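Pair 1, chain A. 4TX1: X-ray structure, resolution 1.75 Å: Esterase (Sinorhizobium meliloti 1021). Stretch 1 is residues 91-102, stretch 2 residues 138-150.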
# COMPACT_ATOMS: atom_id res chain seq x y z
N PRO A 91 27.27 -0.97 3.22
CA PRO A 91 27.64 -1.66 2.01
C PRO A 91 27.89 -3.14 2.25
O PRO A 91 28.39 -3.51 3.32
CB PRO A 91 28.99 -0.98 1.62
CG PRO A 91 29.54 -0.58 2.90
CD PRO A 91 28.37 -0.11 3.72
N LEU A 92 27.48 -3.96 1.28
CA LEU A 92 27.55 -5.39 1.41
C LEU A 92 28.52 -5.98 0.38
O LEU A 92 28.50 -5.56 -0.78
CB LEU A 92 26.15 -6.02 1.23
CG LEU A 92 25.12 -5.60 2.31
CD1 LEU A 92 23.69 -5.93 1.75
CD2 LEU A 92 25.46 -6.37 3.54
N ASP A 93 29.25 -6.98 0.81
CA ASP A 93 30.15 -7.77 -0.08
C ASP A 93 29.50 -8.99 -0.68
O ASP A 93 29.77 -9.35 -1.83
CB ASP A 93 31.44 -8.13 0.67
CG ASP A 93 32.19 -6.89 1.11
OD1 ASP A 93 32.61 -6.11 0.25
OD2 ASP A 93 32.20 -6.60 2.29
N LEU A 94 28.53 -9.58 0.04
CA LEU A 94 27.83 -10.75 -0.40
C LEU A 94 26.43 -10.80 0.19
O LEU A 94 26.27 -10.58 1.38
CB LEU A 94 28.51 -12.02 0.13
CG LEU A 94 28.01 -13.39 -0.25
CD1 LEU A 94 27.99 -13.70 -1.75
CD2 LEU A 94 28.82 -14.46 0.55
N ILE A 95 25.49 -11.14 -0.66
CA ILE A 95 24.11 -11.43 -0.20
C ILE A 95 23.95 -12.92 -0.42
O ILE A 95 24.17 -13.43 -1.55
CB ILE A 95 23.07 -10.62 -0.99
CG1 ILE A 95 23.30 -9.12 -0.69
CG2 ILE A 95 21.67 -11.11 -0.55
CD1 ILE A 95 24.08 -8.34 -1.62
N VAL A 96 23.53 -13.63 0.62
CA VAL A 96 23.19 -15.05 0.54
C VAL A 96 21.68 -15.24 0.68
O VAL A 96 21.15 -14.88 1.75
CB VAL A 96 23.89 -15.85 1.68
CG1 VAL A 96 23.61 -17.39 1.49
CG2 VAL A 96 25.41 -15.49 1.61
N PHE A 97 21.03 -15.78 -0.33
CA PHE A 97 19.59 -16.05 -0.30
C PHE A 97 19.35 -17.51 0.02
O PHE A 97 19.95 -18.42 -0.57
CB PHE A 97 18.93 -15.77 -1.63
CG PHE A 97 18.91 -14.30 -2.02
CD1 PHE A 97 18.18 -13.40 -1.26
CD2 PHE A 97 19.55 -13.82 -3.13
CE1 PHE A 97 18.10 -12.10 -1.60
CE2 PHE A 97 19.46 -12.51 -3.54
CZ PHE A 97 18.78 -11.61 -2.72
N MET A 98 18.47 -17.74 0.97
CA MET A 98 17.90 -19.07 1.11
C MET A 98 16.38 -19.01 1.29
O MET A 98 15.85 -18.88 2.42
CB MET A 98 18.60 -19.92 2.21
CG MET A 98 18.18 -21.38 2.08
SD MET A 98 19.11 -22.56 3.10
CE MET A 98 18.33 -22.26 4.68
N LEU A 99 15.67 -19.04 0.17
CA LEU A 99 14.23 -18.89 0.15
C LEU A 99 13.65 -19.83 -0.86
O LEU A 99 14.34 -20.28 -1.78
CB LEU A 99 13.83 -17.43 -0.17
CG LEU A 99 14.12 -16.37 0.86
CD1 LEU A 99 13.86 -14.94 0.27
CD2 LEU A 99 13.28 -16.61 2.10
N GLY A 100 12.37 -20.15 -0.66
CA GLY A 100 11.54 -20.96 -1.53
C GLY A 100 10.64 -21.95 -0.83
O GLY A 100 9.67 -22.42 -1.44
N SER A 101 10.97 -22.34 0.40
CA SER A 101 10.12 -23.28 1.13
C SER A 101 8.69 -22.78 1.28
O SER A 101 7.75 -23.53 1.06
CB SER A 101 10.75 -23.59 2.50
OG SER A 101 12.01 -24.27 2.38
N ASN A 102 8.51 -21.46 1.53
CA ASN A 102 7.16 -20.96 1.70
C ASN A 102 6.40 -20.81 0.41
O ASN A 102 5.19 -20.85 0.38
CB ASN A 102 7.17 -19.67 2.53
CG ASN A 102 7.60 -19.91 3.96
OD1 ASN A 102 6.92 -20.66 4.65
ND2 ASN A 102 8.70 -19.35 4.39
N GLY A 138 29.34 -3.68 -7.07
CA GLY A 138 28.28 -4.59 -6.77
C GLY A 138 28.61 -5.74 -5.81
O GLY A 138 29.67 -6.31 -5.83
N PRO A 139 27.68 -6.06 -4.94
CA PRO A 139 27.90 -7.22 -4.10
C PRO A 139 27.83 -8.50 -4.92
O PRO A 139 27.16 -8.56 -5.95
CB PRO A 139 26.76 -7.18 -3.09
CG PRO A 139 25.93 -6.01 -3.40
CD PRO A 139 26.73 -5.12 -4.30
N GLU A 140 28.54 -9.52 -4.45
CA GLU A 140 28.36 -10.84 -4.98
C GLU A 140 27.04 -11.41 -4.42
O GLU A 140 26.57 -10.97 -3.38
CB GLU A 140 29.51 -11.74 -4.50
CG GLU A 140 30.85 -11.27 -5.01
CD GLU A 140 30.98 -11.47 -6.50
OE1 GLU A 140 30.49 -12.52 -7.03
OE2 GLU A 140 31.58 -10.58 -7.16
N ILE A 141 26.49 -12.36 -5.14
CA ILE A 141 25.22 -13.01 -4.73
C ILE A 141 25.35 -14.52 -4.77
O ILE A 141 25.78 -15.11 -5.79
CB ILE A 141 24.11 -12.56 -5.68
CG1 ILE A 141 23.90 -11.04 -5.61
CG2 ILE A 141 22.76 -13.17 -5.24
CD1 ILE A 141 22.90 -10.50 -6.66
N LEU A 142 24.95 -15.16 -3.68
CA LEU A 142 24.90 -16.61 -3.54
C LEU A 142 23.44 -17.05 -3.40
O LEU A 142 22.81 -16.69 -2.36
CB LEU A 142 25.67 -17.03 -2.36
CG LEU A 142 26.12 -18.46 -2.12
CD1 LEU A 142 26.56 -18.88 -0.73
CD2 LEU A 142 25.99 -19.47 -3.28
N ILE A 143 22.99 -17.91 -4.30
CA ILE A 143 21.66 -18.49 -4.29
C ILE A 143 21.76 -19.87 -3.63
O ILE A 143 22.44 -20.75 -4.14
CB ILE A 143 21.03 -18.61 -5.66
CG1 ILE A 143 20.89 -17.20 -6.24
CG2 ILE A 143 19.68 -19.34 -5.60
CD1 ILE A 143 20.55 -17.11 -7.71
N VAL A 144 21.06 -20.06 -2.53
CA VAL A 144 21.05 -21.35 -1.86
C VAL A 144 19.68 -22.00 -1.98
O VAL A 144 18.59 -21.41 -1.62
CB VAL A 144 21.48 -21.21 -0.41
CG1 VAL A 144 21.52 -22.61 0.23
CG2 VAL A 144 22.79 -20.47 -0.23
N SER A 145 19.62 -23.21 -2.53
CA SER A 145 18.36 -23.93 -2.60
C SER A 145 18.17 -24.55 -1.17
O SER A 145 19.12 -25.13 -0.58
CB SER A 145 18.26 -24.98 -3.71
OG SER A 145 19.38 -25.88 -3.51
N PRO A 146 16.96 -24.36 -0.58
CA PRO A 146 16.79 -24.83 0.77
C PRO A 146 16.69 -26.40 0.72
O PRO A 146 16.31 -27.00 -0.30
CB PRO A 146 15.42 -24.26 1.20
CG PRO A 146 14.70 -24.07 -0.12
CD PRO A 146 15.79 -23.62 -1.09
N PRO A 147 16.99 -27.04 1.86
CA PRO A 147 16.73 -28.49 1.90
C PRO A 147 15.31 -28.80 1.61
O PRO A 147 14.37 -28.12 2.09
CB PRO A 147 17.15 -28.86 3.33
CG PRO A 147 18.10 -27.85 3.74
CD PRO A 147 17.64 -26.58 3.08
N PRO A 148 15.06 -29.75 0.72
CA PRO A 148 13.71 -29.98 0.30
C PRO A 148 12.75 -30.58 1.34
O PRO A 148 13.18 -31.19 2.31
CB PRO A 148 13.82 -30.91 -0.88
CG PRO A 148 15.19 -31.42 -0.83
CD PRO A 148 16.04 -30.53 -0.05
N LEU A 149 11.47 -30.36 1.12
CA LEU A 149 10.43 -30.78 2.02
C LEU A 149 10.40 -32.31 2.07
O LEU A 149 10.79 -32.97 1.06
CB LEU A 149 9.00 -30.31 1.72
CG LEU A 149 8.66 -28.82 1.50
CD1 LEU A 149 7.32 -28.48 2.07
CD2 LEU A 149 9.78 -27.89 1.78
N CYS A 150 10.02 -32.82 3.23
CA CYS A 150 9.76 -34.28 3.36
C CYS A 150 8.34 -34.56 3.79
O CYS A 150 7.61 -33.67 4.22
CB CYS A 150 10.80 -34.93 4.29
SG CYS A 150 10.65 -34.44 6.00
O HOH W 1 17.41 -18.96 -2.24
O HOH W 2 12.41 -26.67 3.55

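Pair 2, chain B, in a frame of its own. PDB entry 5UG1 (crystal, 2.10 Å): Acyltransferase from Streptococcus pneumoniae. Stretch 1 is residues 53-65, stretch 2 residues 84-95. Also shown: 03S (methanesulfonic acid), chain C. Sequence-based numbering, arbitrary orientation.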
# COMPACT_ATOMS: atom_id res chain seq x y z
N PHE B 53 -8.34 17.45 -2.70
CA PHE B 53 -8.32 16.37 -3.67
C PHE B 53 -8.35 14.98 -3.03
O PHE B 53 -8.62 13.99 -3.73
CB PHE B 53 -7.07 16.48 -4.54
CG PHE B 53 -6.99 17.74 -5.33
CD1 PHE B 53 -8.12 18.30 -5.89
CD2 PHE B 53 -5.76 18.36 -5.53
CE1 PHE B 53 -8.04 19.48 -6.64
CE2 PHE B 53 -5.67 19.53 -6.28
CZ PHE B 53 -6.81 20.09 -6.83
N LEU B 54 -8.07 14.88 -1.74
CA LEU B 54 -8.01 13.58 -1.09
C LEU B 54 -9.42 13.05 -0.85
O LEU B 54 -10.19 13.69 -0.13
CB LEU B 54 -7.25 13.67 0.23
CG LEU B 54 -6.70 12.35 0.76
CD1 LEU B 54 -5.68 11.81 -0.23
CD2 LEU B 54 -6.08 12.48 2.16
N PRO B 55 -9.81 11.93 -1.43
CA PRO B 55 -11.15 11.38 -1.20
C PRO B 55 -11.15 10.54 0.07
O PRO B 55 -10.12 10.38 0.74
CB PRO B 55 -11.38 10.53 -2.43
CG PRO B 55 -10.00 9.97 -2.71
CD PRO B 55 -9.05 11.11 -2.39
N LYS B 56 -12.31 9.94 0.36
CA LYS B 56 -12.54 9.32 1.66
C LYS B 56 -11.54 8.21 1.96
O LYS B 56 -10.99 8.14 3.06
CB LYS B 56 -13.96 8.77 1.74
CG LYS B 56 -14.28 8.19 3.11
CD LYS B 56 -15.66 7.63 3.17
CE LYS B 56 -15.66 6.15 2.87
NZ LYS B 56 -17.03 5.58 2.96
N THR B 57 -11.32 7.31 1.02
CA THR B 57 -10.46 6.16 1.26
C THR B 57 -9.08 6.43 0.67
O THR B 57 -8.95 6.76 -0.51
CB THR B 57 -11.06 4.89 0.67
OG1 THR B 57 -12.44 4.80 1.06
CG2 THR B 57 -10.33 3.68 1.20
N VAL B 58 -8.05 6.29 1.51
CA VAL B 58 -6.66 6.53 1.15
C VAL B 58 -5.90 5.21 1.23
O VAL B 58 -5.94 4.52 2.25
CB VAL B 58 -6.02 7.58 2.09
CG1 VAL B 58 -4.62 7.95 1.60
CG2 VAL B 58 -6.93 8.81 2.21
N VAL B 59 -5.22 4.86 0.15
CA VAL B 59 -4.41 3.65 0.11
C VAL B 59 -2.95 4.07 0.05
O VAL B 59 -2.53 4.74 -0.90
CB VAL B 59 -4.78 2.74 -1.08
CG1 VAL B 59 -4.04 1.42 -0.94
CG2 VAL B 59 -6.30 2.52 -1.13
N ILE B 60 -2.18 3.66 1.05
CA ILE B 60 -0.75 3.95 1.14
C ILE B 60 -0.02 2.67 0.74
O ILE B 60 0.05 1.71 1.52
CB ILE B 60 -0.34 4.42 2.54
CG1 ILE B 60 -1.15 5.64 2.98
CG2 ILE B 60 1.19 4.70 2.60
CD1 ILE B 60 -1.11 6.85 1.99
N ALA B 61 0.50 2.63 -0.48
CA ALA B 61 1.14 1.43 -1.02
C ALA B 61 2.64 1.69 -1.17
O ALA B 61 3.18 1.88 -2.26
CB ALA B 61 0.49 1.03 -2.36
N THR B 62 3.32 1.70 -0.02
CA THR B 62 4.74 2.02 0.08
C THR B 62 5.37 1.13 1.14
O THR B 62 4.68 0.40 1.86
CB THR B 62 4.97 3.49 0.49
OG1 THR B 62 4.40 3.70 1.79
CG2 THR B 62 4.37 4.48 -0.52
N GLY B 63 6.66 1.24 1.31
CA GLY B 63 7.31 0.60 2.41
C GLY B 63 8.59 -0.14 2.11
O GLY B 63 9.39 -0.31 2.95
N VAL B 64 8.76 -0.55 0.88
CA VAL B 64 9.94 -1.25 0.48
C VAL B 64 11.11 -0.30 0.19
O VAL B 64 12.20 -0.66 0.38
CB VAL B 64 9.67 -2.22 -0.68
CG1 VAL B 64 9.66 -1.50 -2.01
CG2 VAL B 64 10.61 -3.39 -0.68
N ASN B 65 10.85 0.90 -0.27
CA ASN B 65 11.91 1.89 -0.47
C ASN B 65 12.27 2.59 0.84
O ASN B 65 11.43 3.10 1.47
CB ASN B 65 11.45 2.95 -1.46
CG ASN B 65 11.49 2.51 -2.88
OD1 ASN B 65 12.22 1.61 -3.25
ND2 ASN B 65 10.72 3.18 -3.71
N GLY B 84 -12.00 12.24 8.75
CA GLY B 84 -12.99 11.95 7.73
C GLY B 84 -12.58 10.91 6.73
O GLY B 84 -13.34 10.65 5.78
N HIS B 85 -11.41 10.30 6.89
CA HIS B 85 -10.88 9.33 5.95
C HIS B 85 -10.76 7.96 6.59
O HIS B 85 -10.67 7.82 7.81
CB HIS B 85 -9.51 9.78 5.43
CG HIS B 85 -9.54 11.07 4.68
ND1 HIS B 85 -9.78 11.14 3.32
CD2 HIS B 85 -9.38 12.35 5.10
CE1 HIS B 85 -9.74 12.40 2.94
NE2 HIS B 85 -9.51 13.15 3.99
N HIS B 86 -10.79 6.94 5.74
CA HIS B 86 -10.35 5.60 6.09
C HIS B 86 -9.06 5.33 5.32
O HIS B 86 -8.90 5.78 4.18
CB HIS B 86 -11.40 4.55 5.75
CG HIS B 86 -11.14 3.21 6.37
ND1 HIS B 86 -11.77 2.79 7.53
CD2 HIS B 86 -10.32 2.19 6.00
CE1 HIS B 86 -11.35 1.57 7.84
NE2 HIS B 86 -10.47 1.19 6.93
N MET B 87 -8.15 4.61 5.94
CA MET B 87 -6.81 4.43 5.40
C MET B 87 -6.52 2.95 5.25
O MET B 87 -6.82 2.17 6.15
CB MET B 87 -5.77 5.09 6.31
CG MET B 87 -4.35 5.08 5.81
SD MET B 87 -3.28 5.78 7.10
CE MET B 87 -2.34 6.88 6.07
N ILE B 88 -5.95 2.57 4.12
CA ILE B 88 -5.52 1.19 3.88
C ILE B 88 -4.01 1.16 3.75
O ILE B 88 -3.43 1.95 2.98
CB ILE B 88 -6.22 0.62 2.64
CG1 ILE B 88 -7.70 0.46 2.94
CG2 ILE B 88 -5.60 -0.70 2.21
CD1 ILE B 88 -8.44 -0.00 1.80
N LEU B 89 -3.35 0.27 4.50
CA LEU B 89 -1.90 0.14 4.47
C LEU B 89 -1.52 -1.12 3.71
O LEU B 89 -1.96 -2.22 4.07
CB LEU B 89 -1.34 0.11 5.90
CG LEU B 89 -1.81 1.22 6.83
CD1 LEU B 89 -1.30 0.99 8.25
CD2 LEU B 89 -1.39 2.60 6.32
N VAL B 90 -0.70 -0.97 2.67
CA VAL B 90 -0.23 -2.10 1.87
C VAL B 90 1.17 -2.48 2.36
O VAL B 90 2.13 -1.71 2.20
CB VAL B 90 -0.23 -1.78 0.37
CG1 VAL B 90 -0.25 -3.08 -0.43
CG2 VAL B 90 -1.42 -0.91 0.01
N THR B 91 1.30 -3.67 2.96
CA THR B 91 2.57 -4.08 3.54
C THR B 91 3.60 -4.32 2.43
O THR B 91 3.25 -4.74 1.33
CB THR B 91 2.41 -5.35 4.38
OG1 THR B 91 1.80 -6.38 3.60
CG2 THR B 91 1.58 -5.08 5.67
N PRO B 92 4.87 -4.02 2.70
CA PRO B 92 5.90 -4.20 1.67
C PRO B 92 6.44 -5.62 1.67
O PRO B 92 6.35 -6.35 2.65
CB PRO B 92 6.98 -3.19 2.09
CG PRO B 92 6.85 -3.13 3.56
CD PRO B 92 5.41 -3.38 3.91
N TYR B 93 7.03 -6.00 0.53
CA TYR B 93 7.63 -7.32 0.39
C TYR B 93 8.98 -7.22 -0.31
O TYR B 93 9.05 -6.86 -1.49
CB TYR B 93 6.71 -8.27 -0.38
CG TYR B 93 7.32 -9.62 -0.62
CD1 TYR B 93 7.45 -10.54 0.42
CD2 TYR B 93 7.79 -9.98 -1.88
CE1 TYR B 93 8.04 -11.78 0.20
CE2 TYR B 93 8.36 -11.22 -2.11
CZ TYR B 93 8.49 -12.11 -1.07
OH TYR B 93 9.06 -13.35 -1.31
N GLU B 94 10.04 -7.58 0.42
CA GLU B 94 11.38 -7.84 -0.11
C GLU B 94 11.61 -9.35 -0.02
O GLU B 94 11.72 -9.91 1.08
CB GLU B 94 12.43 -7.05 0.68
CG GLU B 94 13.88 -7.55 0.54
CD GLU B 94 14.43 -7.37 -0.87
OE1 GLU B 94 14.68 -6.21 -1.26
OE2 GLU B 94 14.59 -8.39 -1.58
N GLY B 95 11.66 -10.01 -1.18
CA GLY B 95 11.73 -11.46 -1.18
C GLY B 95 13.10 -12.05 -0.93
O GLY B 95 13.19 -13.22 -0.54
S10 03S C . 10.15 0.47 -6.25
O11 03S C . 10.32 -0.87 -5.66
O12 03S C . 9.54 1.38 -5.25
C13 03S C . 11.63 1.07 -6.70

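Pairs 1 and 2 each set two parallel strands side by side, and their backbones superpose to an RMSD of 0.5 Å over 14 central residues. The strand axes run 14° apart in pair 1 and 18° apart in pair 2, approaching to 4.7 and 4.6 Å. In both, alternate residues of each stretch carry the bonds, and the matched register gives the same five rungs. In pair 1, Glu A140 N donates to Asp A93 O (2.9 Å), Ile A95 N to Glu A140 O (2.9 Å), Leu A142 N to Ile A95 O (2.9 Å), Phe A97 N to Leu A142 O (2.8 Å) and Val A144 N to Phe A97 O (2.8 Å). In pair 2 the matching bonds run from His B86 N to Lys B56 O (2.9 Å), Val B58 N to His B86 O (2.8 Å), Ile B88 N to Val B58 O (2.7 Å), Ile B60 N to Ile B88 O (2.9 Å) and Val B90 N to Ile B60 O (3.0 Å).

The closest match in side chains is Val A96 with Val B59, both with chi1 t. Each valine packs against a second valine at matched positions: Val A96 CG1 lies 3.6 Å from Val A144 CG2, and Val B59 CG1 lies 3.6 Å from Val B90 CG2. The same methyl also meets the residue directly across, Leu A142 (CG1 to CD1, 4.0 Å) or Ile B88 (CG1 to CG2, 4.1 Å).

On the sheet face bearing Phe A97 and Ile A141, an aromatic ring supplies the bulk, with Phe A97 CE2 3.8 Å from Ile A141 CG2. The matched positions in pair 2 hold a shorter Ile B60 and a longer Met B87, and here the methionine spans the distance: Met B87 CE comes 3.5 Å from Ile B60 CG1.

Further along, Met A98 matches Ala B61. The long methionine reaches Val A144 (Met A98 SD to Val A144 CG1, 3.7 Å) and Pro A146 (Met A98 CG to Pro A146 CB, 4.1 Å), whereas the alanine meets Val B90 alone, Ala B61 CB to Val B90 CG2 at 3.6 Å.

Just before the second strand, Pro A139 matches His B85. The proline makes an apolar contact, its CB 3.3 Å from Ile A95 CD1. The histidine adds polar links: ND1 donates weakly to Pro B55 O (2.7 Å) and to Lys B56 O (3.2 Å), both oxygens lying near the ring plane, while Leu B54 CD2 sits over one face, 4.0 Å from the ring centroid.

Beyond the strands, Gly A100 and Gly B63 match, with phi near 139° and 135°; a CB there would be jammed against the preceding carbonyl oxygen. In pair 2 it would also clash with Pro B92 CG. Next, Ser A101 matches Val B64. Water 2 bridges the serine to the second stretch, donating to Pro A147 O (2.8 Å) and accepting from Ser A101 OG (2.7 Å); Val B64 instead packs its CB 4.0 Å from Pro B92 CB.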